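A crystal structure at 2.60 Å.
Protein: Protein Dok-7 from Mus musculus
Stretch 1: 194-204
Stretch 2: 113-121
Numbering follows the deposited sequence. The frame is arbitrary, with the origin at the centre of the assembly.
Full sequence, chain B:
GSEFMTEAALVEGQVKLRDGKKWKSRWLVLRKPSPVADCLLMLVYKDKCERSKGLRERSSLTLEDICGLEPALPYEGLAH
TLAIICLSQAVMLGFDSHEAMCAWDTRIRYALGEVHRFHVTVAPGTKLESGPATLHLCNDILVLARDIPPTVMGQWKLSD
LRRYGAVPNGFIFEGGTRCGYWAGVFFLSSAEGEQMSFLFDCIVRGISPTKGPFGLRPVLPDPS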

# COMPACT_ATOMS: atom_id res chain seq x y z
N GLU B 194 9.38 18.42 -18.30
CA GLU B 194 10.62 18.02 -17.62
C GLU B 194 10.32 17.47 -16.22
O GLU B 194 10.91 16.48 -15.80
CB GLU B 194 11.60 19.19 -17.56
CG GLU B 194 12.40 19.43 -18.85
CD GLU B 194 13.20 20.74 -18.81
OE1 GLU B 194 14.45 20.68 -18.73
OE2 GLU B 194 12.58 21.82 -18.86
N GLN B 195 9.40 18.12 -15.51
CA GLN B 195 8.93 17.64 -14.21
C GLN B 195 8.16 16.34 -14.30
O GLN B 195 8.27 15.49 -13.42
CB GLN B 195 8.07 18.70 -13.51
CG GLN B 195 8.86 19.66 -12.67
CD GLN B 195 8.13 20.96 -12.38
OE1 GLN B 195 6.90 20.99 -12.29
NE2 GLN B 195 8.88 22.04 -12.25
N MSE B 196 7.38 16.18 -15.37
CA MSE B 196 6.60 14.96 -15.56
C MSE B 196 7.48 13.77 -15.88
O MSE B 196 7.30 12.68 -15.33
CB MSE B 196 5.54 15.16 -16.65
CG MSE B 196 4.39 16.06 -16.23
SE MSE B 196 3.23 16.60 -17.71
CE MSE B 196 3.03 18.45 -17.19
N SER B 197 8.45 13.99 -16.77
CA SER B 197 9.37 12.95 -17.22
C SER B 197 10.27 12.46 -16.09
O SER B 197 10.53 11.25 -15.96
CB SER B 197 10.22 13.48 -18.38
OG SER B 197 10.83 12.42 -19.10
N PHE B 198 10.74 13.40 -15.27
CA PHE B 198 11.58 13.07 -14.13
C PHE B 198 10.81 12.28 -13.06
O PHE B 198 11.35 11.36 -12.45
CB PHE B 198 12.18 14.34 -13.53
CG PHE B 198 12.81 14.13 -12.18
CD1 PHE B 198 14.03 13.48 -12.06
CD2 PHE B 198 12.16 14.57 -11.03
CE1 PHE B 198 14.61 13.28 -10.82
CE2 PHE B 198 12.73 14.39 -9.78
CZ PHE B 198 13.95 13.74 -9.67
N LEU B 199 9.56 12.67 -12.85
CA LEU B 199 8.67 11.93 -11.96
C LEU B 199 8.52 10.50 -12.46
O LEU B 199 8.63 9.55 -11.69
CB LEU B 199 7.31 12.62 -11.90
CG LEU B 199 6.44 12.32 -10.69
CD1 LEU B 199 6.78 13.30 -9.59
CD2 LEU B 199 4.97 12.42 -11.06
N PHE B 200 8.26 10.37 -13.76
CA PHE B 200 8.15 9.08 -14.43
C PHE B 200 9.43 8.25 -14.29
O PHE B 200 9.38 7.08 -13.93
CB PHE B 200 7.81 9.30 -15.91
CG PHE B 200 6.34 9.40 -16.20
CD1 PHE B 200 5.48 10.11 -15.36
CD2 PHE B 200 5.81 8.81 -17.35
CE1 PHE B 200 4.11 10.21 -15.65
CE2 PHE B 200 4.45 8.90 -17.64
CZ PHE B 200 3.60 9.60 -16.79
N ASP B 201 10.58 8.88 -14.55
CA ASP B 201 11.89 8.22 -14.42
C ASP B 201 12.12 7.66 -13.03
O ASP B 201 12.68 6.56 -12.87
CB ASP B 201 13.01 9.21 -14.76
CG ASP B 201 13.08 9.55 -16.24
OD1 ASP B 201 12.52 8.80 -17.07
OD2 ASP B 201 13.69 10.58 -16.57
N CYS B 202 11.70 8.42 -12.02
CA CYS B 202 11.90 8.03 -10.64
C CYS B 202 11.01 6.85 -10.26
O CYS B 202 11.51 5.84 -9.77
CB CYS B 202 11.66 9.22 -9.72
SG CYS B 202 12.99 10.44 -9.75
N ILE B 203 9.70 6.97 -10.51
CA ILE B 203 8.74 5.95 -10.08
C ILE B 203 9.02 4.56 -10.69
O ILE B 203 9.08 3.56 -9.96
CB ILE B 203 7.24 6.39 -10.28
CG1 ILE B 203 6.72 7.18 -9.08
CG2 ILE B 203 6.33 5.18 -10.41
CD1 ILE B 203 7.35 8.53 -8.84
N VAL B 204 9.23 4.52 -12.00
CA VAL B 204 9.46 3.25 -12.71
C VAL B 204 10.75 2.56 -12.27
O VAL B 204 10.95 1.37 -12.52
CB VAL B 204 9.40 3.39 -14.26
CG1 VAL B 204 8.06 3.98 -14.68
CG2 VAL B 204 10.57 4.21 -14.80
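Stretch 2 113-121: GEVHRFHVT

Residues 115-121 form a β-strand that runs nearly antiparallel to the helix of stretch 1, with a crossing angle of -151° and a closest axial approach of 10.4 Å. Gly-113, just after a preceding helix, has a positive phi (119/-107) at which a CB would be jammed against the preceding carbonyl O. From there the chain extends, and strand alternation turns the CA-CB bonds of His-116, Phe-118 and Val-120 toward the helix and those of Val-115, Arg-117 and His-119 away. The register pairs Met-196 with Phe-118, Leu-199 with His-116, and Ile-203 with Glu-114.

Phe-118, in the m rotamer (chi1 -54°), turns one ring face to selenomethionine Met-196, whose CG lies 3.6 Å from the ring centroid. The CA-CB bond of Met-196 points sideways, but its chain, m and t at chi1 and chi2 with chi3 off at -138°, brings CE to 3.5 Å from Phe-118 CB and 4.1 Å from Val-120 CG1. Leu-199 (t, p) sets CD1 over one face of the His-116 ring, 3.4 Å from His-116 CE1; CD2 lies 3.8 Å from His-116 CG and also reaches the Phe-118 ring edge, 4.1 Å from Phe-118 CE2. That imidazole, also m, is held by a hydrogen bond from His-116 NE2 to Glu-114 OE1 (2.8 Å). The m chi1 of Glu-114 places its CG 4.4 Å from Ile-203 CD1. No hydrogen bond links the stretches; the contact is essentially side-chain packing.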

# COMPACT_ATOMS: atom_id res chain seq x y z
N GLY B 113 1.04 8.32 -0.79
CA GLY B 113 2.28 7.85 -1.41
C GLY B 113 2.85 8.84 -2.40
O GLY B 113 3.38 9.89 -2.01
N GLU B 114 2.73 8.52 -3.68
CA GLU B 114 3.13 9.46 -4.73
C GLU B 114 1.92 9.83 -5.58
O GLU B 114 1.51 9.08 -6.47
CB GLU B 114 4.27 8.89 -5.58
CG GLU B 114 5.59 8.69 -4.82
CD GLU B 114 6.24 10.00 -4.38
OE1 GLU B 114 6.04 11.05 -5.03
OE2 GLU B 114 6.97 9.98 -3.36
N VAL B 115 1.35 10.99 -5.27
CA VAL B 115 0.15 11.49 -5.95
C VAL B 115 0.33 12.95 -6.36
O VAL B 115 0.41 13.85 -5.52
CB VAL B 115 -1.18 11.20 -5.16
CG1 VAL B 115 -0.92 11.07 -3.67
CG2 VAL B 115 -2.28 12.22 -5.45
N HIS B 116 0.41 13.14 -7.67
CA HIS B 116 0.79 14.39 -8.30
C HIS B 116 -0.22 14.73 -9.40
O HIS B 116 -0.85 13.83 -9.96
CB HIS B 116 2.18 14.27 -8.93
CG HIS B 116 3.25 13.88 -7.97
ND1 HIS B 116 4.26 14.75 -7.59
CD2 HIS B 116 3.50 12.72 -7.32
CE1 HIS B 116 5.06 14.15 -6.74
NE2 HIS B 116 4.63 12.91 -6.56
N ARG B 117 -0.36 16.01 -9.71
CA ARG B 117 -1.27 16.42 -10.76
C ARG B 117 -0.67 17.56 -11.57
O ARG B 117 -0.00 18.44 -11.02
CB ARG B 117 -2.64 16.80 -10.18
CG ARG B 117 -2.78 18.27 -9.83
CD ARG B 117 -4.07 18.57 -9.11
NE ARG B 117 -3.80 18.83 -7.70
CZ ARG B 117 -3.43 20.01 -7.22
NH1 ARG B 117 -3.29 21.05 -8.04
NH2 ARG B 117 -3.19 20.15 -5.92
N PHE B 118 -0.90 17.54 -12.87
CA PHE B 118 -0.42 18.58 -13.78
C PHE B 118 -1.54 19.01 -14.72
O PHE B 118 -2.13 18.17 -15.40
CB PHE B 118 0.75 18.07 -14.61
CG PHE B 118 1.88 17.49 -13.79
CD1 PHE B 118 3.01 18.25 -13.51
CD2 PHE B 118 1.83 16.17 -13.33
CE1 PHE B 118 4.07 17.72 -12.77
CE2 PHE B 118 2.87 15.64 -12.59
CZ PHE B 118 4.00 16.41 -12.31
N HIS B 119 -1.83 20.31 -14.74
CA HIS B 119 -2.79 20.88 -15.69
C HIS B 119 -2.22 20.80 -17.11
O HIS B 119 -1.17 21.38 -17.40
CB HIS B 119 -3.11 22.33 -15.34
CG HIS B 119 -3.93 22.50 -14.10
ND1 HIS B 119 -3.58 23.36 -13.08
CD2 HIS B 119 -5.07 21.89 -13.69
CE1 HIS B 119 -4.48 23.30 -12.11
NE2 HIS B 119 -5.39 22.41 -12.46
N VAL B 120 -2.91 20.06 -17.97
CA VAL B 120 -2.48 19.83 -19.35
C VAL B 120 -3.59 20.09 -20.38
O VAL B 120 -4.77 20.21 -20.03
CB VAL B 120 -1.92 18.39 -19.56
CG1 VAL B 120 -0.78 18.08 -18.58
CG2 VAL B 120 -3.04 17.35 -19.46
N THR B 121 -3.19 20.17 -21.65
CA THR B 121 -4.12 20.22 -22.77
C THR B 121 -3.88 19.00 -23.64
O THR B 121 -2.78 18.81 -24.15
CB THR B 121 -3.88 21.49 -23.62
OG1 THR B 121 -3.73 22.63 -22.77
CG2 THR B 121 -5.04 21.70 -24.59